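Local structure of protein disulfide isomerase (Pseudomonas aeruginosa, 4N30) at residues D63-K77 and I125-G138. The protein is a thioredoxin-fold oxidoreductase of the DsbA subfamily that probably introduces or rearranges disulfide bonds in other proteins. Numbering follows the deposited sequence. Where two conformers were deposited one is given.
Sequences DLECPFCKVYTPRLK and IDAIFAQSAGNGGG
Helices 67-77 and 125-131, their axes 10.4 Å apart at closest, run at 140° to each other, and the backbones come nearest where E65 meets G134, with CA atoms 4.5 Å apart. The F129 ring is sandwiched between K70 and L64. K70 CA lies over one face, 3.6 Å from the centroid, and L64 CD2 over the opposite face at 4.0 Å; both are CH-pi contacts, while D63 O sits at the edge. L64 CD2 and CB also meet the CG2 methyls of I125 and I128, respectively. With CG anti to the backbone N (chi1 176°), K70 slides past the phenylalanine, and its NZ donates to F129 O at 2.9 Å from 29° outside the carbonyl plane. Farther along, a water bridges K77 NZ and D126 OD1, alongside a long salt bridge from K77 NZ to D126 OD2.

E65, buried and bent at chi2, reaches the loop after helix 125-131. Its OE1 accepts a hydrogen bond from S132 OG on its syn lone pair, at 2.6 Å, and OG in turn accepts from G134 N in an ST turn. OE2 receives two amides, G136 N at 2.8 Å on its anti side and G138 N from above the carboxylate plane. Together with N135 N donating to E65 O, these bonds hold the loop 132-138, with its type I' turn 134-137, against the residues leading into helix 67-77; the amides probably help stabilise the negative charge. C66 N-caps that helix, its SG accepting from C69 N at 3.3 Å, and C66-P-F-C69 matches the CxxC redox motif of the thioredoxin fold, here packed against the helical part inserted in DsbA proteins.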
loop_
_atom_site.group_PDB
_atom_site.type_symbol
_atom_site.label_atom_id
_atom_site.label_comp_id
_atom_site.label_asym_id
_atom_site.label_seq_id
_atom_site.Cartn_x
_atom_site.Cartn_y
_atom_site.Cartn_z
ATOM N N ASP A 63 -4.552 4.726 -1.947
ATOM C CA ASP A 63 -4.558 6.203 -1.706
ATOM C C ASP A 63 -5.186 6.389 -0.311
ATOM O O ASP A 63 -6.243 5.808 -0.002
ATOM C CB ASP A 63 -5.469 6.770 -2.836
ATOM C CG ASP A 63 -5.926 8.204 -2.622
ATOM O OD1 ASP A 63 -5.797 8.798 -1.572
ATOM O OD2 ASP A 63 -6.457 8.748 -3.670
ATOM N N LEU A 64 -4.460 7.117 0.556
ATOM C CA LEU A 64 -4.838 7.227 1.961
ATOM C C LEU A 64 -6.059 8.167 2.141
ATOM O O LEU A 64 -6.588 8.156 3.276
ATOM C CB LEU A 64 -3.610 7.725 2.732
ATOM C CG LEU A 64 -2.624 6.560 2.951
ATOM C CD1 LEU A 64 -1.199 7.102 3.212
ATOM C CD2 LEU A 64 -3.053 5.617 4.091
ATOM N N GLU A 65 -6.511 8.852 1.126
ATOM C CA GLU A 65 -7.769 9.597 1.086
ATOM C C GLU A 65 -8.902 8.801 0.518
ATOM O O GLU A 65 -10.039 9.341 0.505
ATOM C CB GLU A 65 -7.574 10.929 0.337
ATOM C CG GLU A 65 -6.672 11.932 1.072
ATOM C CD GLU A 65 -7.289 12.316 2.386
ATOM O OE1 GLU A 65 -6.971 11.733 3.394
ATOM O OE2 GLU A 65 -8.183 13.198 2.385
ATOM N N CYS A 66 -8.671 7.622 0.002
ATOM C CA CYS A 66 -9.730 6.903 -0.756
ATOM C C CYS A 66 -10.560 6.065 0.176
ATOM O O CYS A 66 -10.101 5.265 1.001
ATOM C CB CYS A 66 -8.995 6.005 -1.774
ATOM S SG CYS A 66 -10.126 4.775 -2.508
ATOM N N PRO A 67 -11.893 6.310 0.115
ATOM C CA PRO A 67 -12.792 5.612 1.063
ATOM C C PRO A 67 -12.837 4.130 0.808
ATOM O O PRO A 67 -13.178 3.387 1.758
ATOM C CB PRO A 67 -14.169 6.315 0.775
ATOM C CG PRO A 67 -14.065 6.766 -0.632
ATOM C CD PRO A 67 -12.605 7.207 -0.819
ATOM N N PHE A 68 -12.611 3.729 -0.413
ATOM C CA PHE A 68 -12.535 2.274 -0.698
ATOM C C PHE A 68 -11.311 1.641 -0.064
ATOM O O PHE A 68 -11.373 0.583 0.563
ATOM C CB PHE A 68 -12.568 2.066 -2.237
ATOM C CG PHE A 68 -13.801 2.585 -2.923
ATOM C CD1 PHE A 68 -15.046 1.907 -2.791
ATOM C CD2 PHE A 68 -13.691 3.702 -3.773
ATOM C CE1 PHE A 68 -16.183 2.428 -3.496
ATOM C CE2 PHE A 68 -14.799 4.159 -4.507
ATOM C CZ PHE A 68 -16.019 3.539 -4.372
ATOM N N CYS A 69 -10.204 2.329 -0.237
ATOM C CA CYS A 69 -8.974 1.829 0.398
ATOM C C CYS A 69 -9.098 1.805 1.916
ATOM O O CYS A 69 -8.541 0.877 2.533
ATOM C CB CYS A 69 -7.813 2.699 -0.030
ATOM S SG CYS A 69 -7.378 2.565 -1.772
ATOM N N LYS A 70 -9.778 2.806 2.498
ATOM C CA LYS A 70 -9.925 2.771 3.903
ATOM C C LYS A 70 -10.681 1.529 4.443
ATOM O O LYS A 70 -10.257 0.909 5.399
ATOM C CB LYS A 70 -10.636 4.099 4.358
ATOM C CG LYS A 70 -10.924 4.108 5.872
ATOM C CD LYS A 70 -11.475 5.440 6.341
ATOM C CE LYS A 70 -11.688 5.386 7.809
ATOM N NZ LYS A 70 -12.024 6.677 8.516
ATOM N N VAL A 71 -11.760 1.149 3.791
ATOM C CA VAL A 71 -12.456 -0.039 4.329
ATOM C C VAL A 71 -11.779 -1.339 3.856
ATOM O O VAL A 71 -11.839 -2.362 4.493
ATOM C CB VAL A 71 -13.959 0.002 3.993
ATOM C CG1 VAL A 71 -14.155 0.047 2.488
ATOM C CG2 VAL A 71 -14.724 -1.175 4.584
ATOM N N TYR A 72 -11.140 -1.310 2.699
ATOM C CA TYR A 72 -10.627 -2.565 2.145
ATOM C C TYR A 72 -9.316 -2.948 2.736
ATOM O O TYR A 72 -9.067 -4.185 2.924
ATOM C CB TYR A 72 -10.428 -2.375 0.591
ATOM C CG TYR A 72 -10.065 -3.622 -0.109
ATOM C CD1 TYR A 72 -10.975 -4.736 -0.135
ATOM C CD2 TYR A 72 -8.888 -3.728 -0.788
ATOM C CE1 TYR A 72 -10.624 -5.906 -0.793
ATOM C CE2 TYR A 72 -8.581 -4.897 -1.509
ATOM C CZ TYR A 72 -9.479 -5.960 -1.492
ATOM O OH TYR A 72 -9.061 -7.108 -2.193
ATOM N N THR A 73 -8.435 -1.981 3.066
ATOM C CA THR A 73 -7.090 -2.386 3.450
ATOM C C THR A 73 -7.075 -3.305 4.737
ATOM O O THR A 73 -6.404 -4.314 4.717
ATOM C CB THR A 73 -6.228 -1.142 3.620
ATOM O OG1 THR A 73 -6.121 -0.432 2.359
ATOM C CG2 THR A 73 -4.795 -1.491 3.993
ATOM N N PRO A 74 -7.791 -2.967 5.814
ATOM C CA PRO A 74 -7.775 -3.851 6.976
ATOM C C PRO A 74 -8.331 -5.233 6.662
ATOM O O PRO A 74 -7.880 -6.275 7.207
ATOM C CB PRO A 74 -8.598 -3.117 8.018
ATOM C CG PRO A 74 -9.175 -1.892 7.382
ATOM C CD PRO A 74 -8.565 -1.709 6.035
ATOM N N ARG A 75 -9.298 -5.311 5.757
ATOM C CA ARG A 75 -9.967 -6.595 5.433
ATOM C C ARG A 75 -8.952 -7.418 4.624
ATOM O O ARG A 75 -8.801 -8.644 4.864
ATOM C CB ARG A 75 -11.240 -6.406 4.620
ATOM C CG ARG A 75 -12.284 -5.599 5.350
ATOM C CD ARG A 75 -13.498 -5.428 4.500
ATOM N NE ARG A 75 -14.511 -4.764 5.263
ATOM C CZ ARG A 75 -15.714 -4.513 4.777
ATOM N NH1 ARG A 75 -16.046 -4.922 3.539
ATOM N NH2 ARG A 75 -16.574 -3.872 5.540
ATOM N N LEU A 76 -8.196 -6.787 3.745
ATOM C CA LEU A 76 -7.203 -7.492 3.017
ATOM C C LEU A 76 -6.044 -7.986 3.894
ATOM O O LEU A 76 -5.552 -9.126 3.728
ATOM C CB LEU A 76 -6.664 -6.570 1.930
ATOM C CG LEU A 76 -5.662 -7.157 0.966
ATOM C CD1 LEU A 76 -6.297 -8.287 0.165
ATOM C CD2 LEU A 76 -5.282 -6.046 -0.056
ATOM N N LYS A 77 -5.612 -7.195 4.881
ATOM C CA LYS A 77 -4.592 -7.639 5.816
ATOM C C LYS A 77 -5.120 -8.891 6.615
ATOM O O LYS A 77 -4.323 -9.811 6.825
ATOM C CB LYS A 77 -4.265 -6.510 6.758
ATOM C CG LYS A 77 -3.481 -5.350 6.082
ATOM C CD LYS A 77 -3.312 -4.121 6.993
ATOM C CE LYS A 77 -2.383 -4.469 8.100
ATOM N NZ LYS A 77 -2.452 -3.447 9.169
ATOM N N ILE A 125 -0.291 3.877 8.346
ATOM C CA ILE A 125 -1.441 3.720 7.408
ATOM C C ILE A 125 -2.772 3.707 8.182
ATOM O O ILE A 125 -3.756 4.426 7.856
ATOM C CB ILE A 125 -1.261 2.434 6.581
ATOM C CG1 ILE A 125 -0.173 2.671 5.519
ATOM C CG2 ILE A 125 -2.625 2.042 5.886
ATOM C CD1 ILE A 125 0.192 1.528 4.660
ATOM N N ASP A 126 -2.858 2.893 9.258
ATOM C CA ASP A 126 -4.080 2.859 10.083
ATOM C C ASP A 126 -4.372 4.193 10.703
ATOM O O ASP A 126 -5.527 4.675 10.748
ATOM C CB ASP A 126 -3.958 1.808 11.218
ATOM C CG ASP A 126 -4.006 0.376 10.719
ATOM O OD1 ASP A 126 -4.448 0.166 9.611
ATOM O OD2 ASP A 126 -3.501 -0.501 11.505
ATOM N N ALA A 127 -3.341 4.803 11.255
ATOM C CA ALA A 127 -3.574 6.080 11.942
ATOM C C ALA A 127 -4.085 7.123 10.965
ATOM O O ALA A 127 -4.973 7.926 11.320
ATOM C CB ALA A 127 -2.252 6.562 12.573
ATOM N N ILE A 128 -3.546 7.189 9.759
ATOM C CA ILE A 128 -3.960 8.174 8.746
ATOM C C ILE A 128 -5.363 7.859 8.315
ATOM O O ILE A 128 -6.238 8.779 8.227
ATOM C CB ILE A 128 -2.973 8.270 7.569
ATOM C CG1 ILE A 128 -1.691 8.862 8.082
ATOM C CG2 ILE A 128 -3.606 9.111 6.437
ATOM C CD1 ILE A 128 -0.562 8.731 7.048
ATOM N N PHE A 129 -5.690 6.588 8.097
ATOM C CA PHE A 129 -7.084 6.293 7.711
ATOM C C PHE A 129 -8.050 6.674 8.858
ATOM O O PHE A 129 -9.176 7.102 8.568
ATOM C CB PHE A 129 -7.251 4.762 7.396
ATOM C CG PHE A 129 -6.908 4.373 5.992
ATOM C CD1 PHE A 129 -7.371 5.096 4.907
ATOM C CD2 PHE A 129 -6.173 3.218 5.753
ATOM C CE1 PHE A 129 -7.064 4.724 3.593
ATOM C CE2 PHE A 129 -5.867 2.830 4.439
ATOM C CZ PHE A 129 -6.320 3.617 3.374
ATOM N N ALA A 130 -7.632 6.535 10.091
ATOM C CA ALA A 130 -8.532 6.922 11.226
ATOM C C ALA A 130 -8.591 8.400 11.384
ATOM O O ALA A 130 -9.678 8.896 11.711
ATOM C CB ALA A 130 -7.966 6.321 12.529
ATOM N N GLN A 131 -7.539 9.139 11.172
ATOM C CA GLN A 131 -7.471 10.545 11.540
ATOM C C GLN A 131 -7.827 11.505 10.423
ATOM O O GLN A 131 -8.211 12.622 10.726
ATOM C CB GLN A 131 -6.058 10.842 12.105
ATOM C CG GLN A 131 -5.821 10.126 13.457
ATOM C CD GLN A 131 -4.464 10.370 13.958
ATOM O OE1 GLN A 131 -3.874 11.428 13.755
ATOM N NE2 GLN A 131 -3.956 9.347 14.632
ATOM N N SER A 132 -7.541 11.137 9.183
ATOM C CA SER A 132 -7.897 12.032 8.061
ATOM C C SER A 132 -9.405 12.232 7.909
ATOM O O SER A 132 -10.169 11.261 8.098
ATOM C CB SER A 132 -7.277 11.490 6.765
ATOM O OG SER A 132 -7.663 12.409 5.764
ATOM N N ALA A 133 -9.785 13.426 7.492
ATOM C CA ALA A 133 -11.135 13.586 7.056
ATOM C C ALA A 133 -11.457 12.703 5.865
ATOM O O ALA A 133 -12.612 12.405 5.614
ATOM C CB ALA A 133 -11.391 15.053 6.681
ATOM N N GLY A 134 -10.487 12.356 5.032
ATOM C CA GLY A 134 -10.703 11.546 3.829
ATOM C C GLY A 134 -11.131 12.452 2.691
ATOM O O GLY A 134 -11.465 13.626 2.867
ATOM N N ASN A 135 -11.063 11.861 1.487
ATOM C CA ASN A 135 -11.684 12.480 0.315
ATOM C C ASN A 135 -11.067 13.784 -0.085
ATOM O O ASN A 135 -11.708 14.626 -0.723
ATOM C CB ASN A 135 -13.223 12.613 0.442
ATOM C CG ASN A 135 -13.813 11.316 0.920
ATOM O OD1 ASN A 135 -14.331 11.233 2.086
ATOM N ND2 ASN A 135 -13.753 10.325 0.128
ATOM N N GLY A 136 -9.815 14.037 0.287
ATOM C CA GLY A 136 -9.130 15.293 -0.025
ATOM C C GLY A 136 -9.112 16.211 1.179
ATOM O O GLY A 136 -8.293 17.177 1.183
ATOM N N GLY A 137 -9.909 15.965 2.195
ATOM C CA GLY A 137 -9.889 16.838 3.397
ATOM C C GLY A 137 -8.638 16.669 4.214
ATOM O O GLY A 137 -8.171 17.657 4.860
ATOM N N GLY A 138 -7.996 15.491 4.221
ATOM C CA GLY A 138 -6.685 15.342 4.866
ATOM C C GLY A 138 -6.750 15.356 6.388
ATOM O O GLY A 138 -7.808 15.434 7.073
HETATM O O HOH W 1 -2.382 -0.847 8.239
#